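Local coordinates for putative alpha-ketoglutarate-dependent taurine dioxygenase (Burkholderia xenovorans, PDB 5HSX), which probably catalyses iron(II)- and 2-oxoglutarate-dependent oxidation, perhaps of taurine or a related compound, at residues B[143-148]-B[282-287]; B[148-153]-B[274-279]. One frame throughout, in Å; residues are numbered along the deposited sequence.

Contact 1: residues B[143-148]-B[282-287]; sequences IPPYGG and LDFDRQ
F284 is wedged against three consecutive residues, P144, P145 and Y146, and this is where the two loops pack most tightly. Its CB meets P144 CB at 3.4 Å. P145 lies over one face of the F284 ring: CD sits 3.8 Å from the ring centroid and nearly on the normal, a CH-pi contact, while P145 CG reaches F284 CZ at 3.6 Å. The ring then turns its edge toward the face of Y146 in a T-shaped pair, planes at 78°, with F284 CE1 nearest Y146 CZ. The tyrosine CG stands between its backbone N and carbonyl carbon (chi1 55°), a position on the side of F284. L282 CD1 approaches the carbonyl of Y146, whose O is buried without a polar partner, and the same methyl lies near G147 CA.

Toward R286 the contact becomes looser and wetter. The extended arginine chain passes the P144 ring, with R286 CG 3.8 Å from P144 CD, and NH2 gives only a weak hydrogen bond to G148 O. A water in the guanidinium plane accepts from R286 NE at 3.0 Å and lies within hydrogen-bonding distance of G147 O. W258 makes a cation-pi contact with R286, whose NH1 binds a glycerol. Proline and aromatic packing thus joins the loops leaving strands 135-140 and 271-274, and the polar link between them is weak or carried by water.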
loop_
_atom_site.group_PDB
_atom_site.type_symbol
_atom_site.label_atom_id
_atom_site.label_comp_id
_atom_site.label_asym_id
_atom_site.label_seq_id
_atom_site.Cartn_x
_atom_site.Cartn_y
_atom_site.Cartn_z
ATOM N N ILE B 143 -9.459 -2.041 18.479
ATOM C CA ILE B 143 -9.120 -1.804 17.080
ATOM C C ILE B 143 -10.270 -1.077 16.395
ATOM O O ILE B 143 -11.422 -1.530 16.464
ATOM C CB ILE B 143 -8.787 -3.116 16.354
ATOM C CG1 ILE B 143 -7.499 -3.737 16.919
ATOM C CG2 ILE B 143 -8.716 -2.888 14.853
ATOM C CD1 ILE B 143 -6.251 -2.861 16.785
ATOM N N PRO B 144 -9.993 0.046 15.730
ATOM C CA PRO B 144 -11.066 0.798 15.076
ATOM C C PRO B 144 -11.705 -0.003 13.956
ATOM O O PRO B 144 -11.041 -0.832 13.309
ATOM C CB PRO B 144 -10.338 2.035 14.520
ATOM C CG PRO B 144 -9.103 2.166 15.382
ATOM C CD PRO B 144 -8.702 0.751 15.701
ATOM N N PRO B 145 -12.991 0.234 13.666
ATOM C CA PRO B 145 -13.633 -0.458 12.529
ATOM C C PRO B 145 -12.939 -0.218 11.199
ATOM O O PRO B 145 -12.998 -1.083 10.317
ATOM C CB PRO B 145 -15.066 0.104 12.529
ATOM C CG PRO B 145 -15.014 1.340 13.353
ATOM C CD PRO B 145 -13.923 1.132 14.367
ATOM N N TYR B 146 -12.287 0.928 11.022
ATOM C CA TYR B 146 -11.481 1.166 9.831
ATOM C C TYR B 146 -10.475 2.263 10.145
ATOM O O TYR B 146 -10.592 2.975 11.146
ATOM C CB TYR B 146 -12.343 1.529 8.617
ATOM C CG TYR B 146 -13.263 2.707 8.840
ATOM C CD1 TYR B 146 -12.867 3.996 8.501
ATOM C CD2 TYR B 146 -14.525 2.533 9.395
ATOM C CE1 TYR B 146 -13.714 5.079 8.702
ATOM C CE2 TYR B 146 -15.369 3.606 9.600
ATOM C CZ TYR B 146 -14.954 4.875 9.256
ATOM O OH TYR B 146 -15.796 5.941 9.461
ATOM N N GLY B 147 -9.497 2.399 9.260
ATOM C CA GLY B 147 -8.313 3.176 9.537
ATOM C C GLY B 147 -7.293 2.366 10.318
ATOM O O GLY B 147 -7.603 1.361 10.959
ATOM N N GLY B 148 -6.042 2.803 10.241
ATOM C CA GLY B 148 -5.002 2.210 11.054
ATOM C C GLY B 148 -4.304 0.996 10.481
ATOM O O GLY B 148 -3.688 0.248 11.248
ATOM N N LEU B 282 -9.260 10.221 12.838
ATOM C CA LEU B 282 -10.539 9.620 13.174
ATOM C C LEU B 282 -10.747 9.582 14.686
ATOM O O LEU B 282 -9.806 9.691 15.475
ATOM C CB LEU B 282 -10.629 8.204 12.602
ATOM C CG LEU B 282 -10.491 8.037 11.085
ATOM C CD1 LEU B 282 -10.272 6.566 10.727
ATOM C CD2 LEU B 282 -11.716 8.597 10.366
ATOM N N ASP B 283 -12.006 9.397 15.078
ATOM C CA ASP B 283 -12.404 9.454 16.478
ATOM C C ASP B 283 -12.075 8.184 17.255
ATOM O O ASP B 283 -12.127 8.205 18.489
ATOM C CB ASP B 283 -13.909 9.729 16.567
ATOM C CG ASP B 283 -14.270 10.649 17.715
ATOM O OD1 ASP B 283 -13.454 10.783 18.650
ATOM O OD2 ASP B 283 -15.371 11.239 17.680
ATOM N N PHE B 284 -11.723 7.097 16.576
ATOM C CA PHE B 284 -11.695 5.783 17.203
ATOM C C PHE B 284 -10.486 5.603 18.116
ATOM O O PHE B 284 -9.380 6.059 17.811
ATOM C CB PHE B 284 -11.673 4.687 16.140
ATOM C CG PHE B 284 -12.763 4.794 15.114
ATOM C CD1 PHE B 284 -12.450 4.889 13.764
ATOM C CD2 PHE B 284 -14.094 4.776 15.492
ATOM C CE1 PHE B 284 -13.448 4.974 12.808
ATOM C CE2 PHE B 284 -15.104 4.871 14.541
ATOM C CZ PHE B 284 -14.779 4.969 13.198
ATOM N N ASP B 285 -10.697 4.899 19.223
ATOM C CA ASP B 285 -9.600 4.510 20.093
ATOM C C ASP B 285 -8.865 3.315 19.500
ATOM O O ASP B 285 -9.439 2.511 18.761
ATOM C CB ASP B 285 -10.112 4.175 21.492
ATOM C CG ASP B 285 -10.462 5.411 22.295
ATOM O OD1 ASP B 285 -10.752 6.460 21.681
ATOM O OD2 ASP B 285 -10.445 5.335 23.542
ATOM N N ARG B 286 -7.580 3.205 19.830
ATOM C CA ARG B 286 -6.735 2.162 19.259
ATOM C C ARG B 286 -5.699 1.766 20.297
ATOM O O ARG B 286 -4.910 2.610 20.732
ATOM C CB ARG B 286 -6.064 2.652 17.973
ATOM C CG ARG B 286 -5.304 1.592 17.183
ATOM C CD ARG B 286 -4.834 2.177 15.857
ATOM N NE ARG B 286 -4.190 1.216 14.963
ATOM C CZ ARG B 286 -2.873 1.036 14.891
ATOM N NH1 ARG B 286 -2.068 1.742 15.677
ATOM N NH2 ARG B 286 -2.358 0.155 14.043
ATOM N N GLN B 287 -5.704 0.494 20.697
ATOM C CA GLN B 287 -4.788 -0.006 21.716
ATOM C C GLN B 287 -4.201 -1.324 21.243
ATOM O O GLN B 287 -4.940 -2.287 21.015
ATOM C CB GLN B 287 -5.490 -0.196 23.063
ATOM C CG GLN B 287 -4.576 -0.773 24.152
ATOM C CD GLN B 287 -3.539 0.225 24.645
ATOM O OE1 GLN B 287 -3.880 1.293 25.150
ATOM N NE2 GLN B 287 -2.268 -0.124 24.509
HETATM O O HOH W 1 -6.174 -0.332 13.347
#

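Contact 2: residues B[148-153]-B[274-279]; sequences GDTQWT and LAPTDI. With EDO (1,2-ethanediol), chain O.
Q151 and L274 form an antiparallel hydrogen-bonded pair, joined by two backbone bonds: L274 N to Q151 O at 2.8 Å and Q151 N to L274 O at 3.2 Å. Both side chains lie on the same face of the sheet, where W122 of strand 122-123 and P250 of the second subunit also touch them.

Past this pair, a side chain takes over the hydrogen bonding. The carboxylate of D278, a less well ordered residue, accepts from G148 N through both oxygens, each met on its syn side with the donor somewhat out of the carboxylate plane. The bond to OD1, 2.8 Å, is shorter but more bent than that to OD2, 3.1 Å. D278 CG lies between the backbone N and carbonyl carbon (chi1 61°), on the side of G148 N.

Van der Waals contacts accompany these bonds. P276 CB packs on G148 CA at 3.4 Å and against D149 O, and I279 CG2, beyond D278, meets the same CA at 3.6 Å.

Two waters add bridges: one donates to both D149 O and L274 O, the other links D149 N and D278 OD2. The first also bonds O2 of an ethanediol, probably from the crystallisation liquor, which accepts a nearly straight bond from Q151 NE2.

Regular strand pairing therefore ends beside H273, a ligand of the bound sodium, and the chains stay together beyond it through one carboxylate, a proline and bridging waters.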
loop_
_atom_site.group_PDB
_atom_site.type_symbol
_atom_site.label_atom_id
_atom_site.label_comp_id
_atom_site.label_asym_id
_atom_site.label_seq_id
_atom_site.Cartn_x
_atom_site.Cartn_y
_atom_site.Cartn_z
ATOM N N GLY B 148 -6.042 2.803 10.241
ATOM C CA GLY B 148 -5.002 2.210 11.054
ATOM C C GLY B 148 -4.304 0.996 10.481
ATOM O O GLY B 148 -3.688 0.248 11.248
ATOM N N ASP B 149 -4.386 0.764 9.168
ATOM C CA ASP B 149 -3.712 -0.381 8.566
ATOM C C ASP B 149 -2.195 -0.244 8.699
ATOM O O ASP B 149 -1.654 0.861 8.736
ATOM C CB ASP B 149 -4.073 -0.513 7.080
ATOM C CG ASP B 149 -5.541 -0.869 6.832
ATOM O OD1 ASP B 149 -6.344 -0.999 7.789
ATOM O OD2 ASP B 149 -5.891 -0.990 5.639
ATOM N N THR B 150 -1.510 -1.387 8.757
ATOM C CA THR B 150 -0.054 -1.450 8.790
ATOM C C THR B 150 0.443 -2.083 7.496
ATOM O O THR B 150 -0.226 -2.944 6.913
ATOM C CB THR B 150 0.443 -2.271 10.001
ATOM O OG1 THR B 150 -0.149 -1.765 11.205
ATOM C CG2 THR B 150 1.966 -2.207 10.129
ATOM N N GLN B 151 1.622 -1.657 7.039
ATOM C CA GLN B 151 2.232 -2.253 5.860
ATOM C C GLN B 151 3.643 -2.727 6.174
ATOM O O GLN B 151 4.338 -2.163 7.023
ATOM C CB GLN B 151 2.286 -1.284 4.675
ATOM C CG GLN B 151 0.933 -0.648 4.328
ATOM C CD GLN B 151 0.932 -0.007 2.959
ATOM O OE1 GLN B 151 1.411 -0.594 1.993
ATOM N NE2 GLN B 151 0.375 1.207 2.863
ATOM N N TRP B 152 4.063 -3.764 5.451
ATOM C CA TRP B 152 5.420 -4.282 5.512
ATOM C C TRP B 152 5.991 -4.375 4.102
ATOM O O TRP B 152 5.254 -4.555 3.127
ATOM C CB TRP B 152 5.481 -5.690 6.161
ATOM C CG TRP B 152 5.254 -5.724 7.653
ATOM C CD1 TRP B 152 6.208 -5.860 8.629
ATOM C CD2 TRP B 152 3.996 -5.650 8.329
ATOM N NE1 TRP B 152 5.619 -5.859 9.870
ATOM C CE2 TRP B 152 4.261 -5.735 9.714
ATOM C CE3 TRP B 152 2.672 -5.522 7.900
ATOM C CZ2 TRP B 152 3.245 -5.694 10.673
ATOM C CZ3 TRP B 152 1.661 -5.472 8.860
ATOM C CH2 TRP B 152 1.956 -5.564 10.223
ATOM N N THR B 153 7.314 -4.299 3.998
ATOM C CA THR B 153 7.961 -4.516 2.718
ATOM C C THR B 153 9.074 -5.542 2.877
ATOM O O THR B 153 9.682 -5.660 3.941
ATOM C CB THR B 153 8.495 -3.218 2.128
ATOM O OG1 THR B 153 9.019 -3.486 0.822
ATOM C CG2 THR B 153 9.581 -2.589 3.039
ATOM N N LEU B 274 5.532 0.171 8.070
ATOM C CA LEU B 274 4.977 1.512 8.011
ATOM C C LEU B 274 3.774 1.569 8.939
ATOM O O LEU B 274 2.777 0.873 8.708
ATOM C CB LEU B 274 4.561 1.851 6.577
ATOM C CG LEU B 274 3.842 3.189 6.406
ATOM C CD1 LEU B 274 4.785 4.353 6.713
ATOM C CD2 LEU B 274 3.275 3.291 4.995
ATOM N N ALA B 275 3.864 2.404 9.971
ATOM C CA ALA B 275 2.757 2.601 10.891
ATOM C C ALA B 275 1.704 3.515 10.265
ATOM O O ALA B 275 2.020 4.363 9.426
ATOM C CB ALA B 275 3.256 3.211 12.201
ATOM N N PRO B 276 0.440 3.358 10.646
ATOM C CA PRO B 276 -0.601 4.209 10.075
ATOM C C PRO B 276 -0.490 5.638 10.571
ATOM O O PRO B 276 -0.035 5.901 11.685
ATOM C CB PRO B 276 -1.896 3.559 10.569
ATOM C CG PRO B 276 -1.503 2.904 11.846
ATOM C CD PRO B 276 -0.120 2.365 11.581
ATOM N N THR B 277 -0.904 6.567 9.716
ATOM C CA THR B 277 -1.055 7.958 10.104
ATOM C C THR B 277 -2.504 8.418 10.078
ATOM O O THR B 277 -2.803 9.500 10.597
ATOM C CB THR B 277 -0.220 8.866 9.190
ATOM O OG1 THR B 277 -0.669 8.731 7.837
ATOM C CG2 THR B 277 1.253 8.494 9.276
ATOM N N ASP B 278 -3.407 7.625 9.497
ATOM C CA ASP B 278 -4.817 7.991 9.390
ATOM C C ASP B 278 -5.568 7.866 10.710
ATOM O O ASP B 278 -6.746 8.236 10.763
ATOM C CB ASP B 278 -5.497 7.124 8.326
ATOM C CG ASP B 278 -5.446 5.632 8.657
ATOM O OD1 ASP B 278 -4.758 5.247 9.625
ATOM O OD2 ASP B 278 -6.086 4.839 7.938
ATOM N N ILE B 279 -4.937 7.340 11.762
ATOM C CA ILE B 279 -5.603 7.274 13.059
ATOM C C ILE B 279 -5.705 8.667 13.670
ATOM O O ILE B 279 -6.766 9.073 14.158
ATOM C CB ILE B 279 -4.885 6.282 13.994
ATOM C CG1 ILE B 279 -3.384 6.577 14.081
ATOM C CG2 ILE B 279 -5.114 4.858 13.525
ATOM C CD1 ILE B 279 -2.619 5.602 14.953
HETATM C C1 EDO O . -2.713 3.902 5.401
HETATM O O1 EDO O . -2.326 4.419 6.681
HETATM C C2 EDO O . -2.003 2.576 5.132
HETATM O O2 EDO O . -0.586 2.793 5.096
HETATM O O HOH W 2 0.409 1.906 7.370
HETATM O O HOH W 3 -5.929 2.193 6.774
#

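In the fold
Contacts 1 and 2 follow one another along the same two chain paths and share G148, whose N serves contact 2 and whose O serves contact 1. Contact 2 is the inner one, about 12 Å from the chain centre against 22 Å for contact 1, and it begins in the four-stranded antiparallel sheet near the metal site. There backbone bonds and a carboxylate dominate. Contact 1 lies farther out, where both segments are mainly loop, and depends on prolines and aromatic rings. R286 spans the two, packing on P276 and I279. Both are only partly buried, and both border the second subunit, through A27 among others.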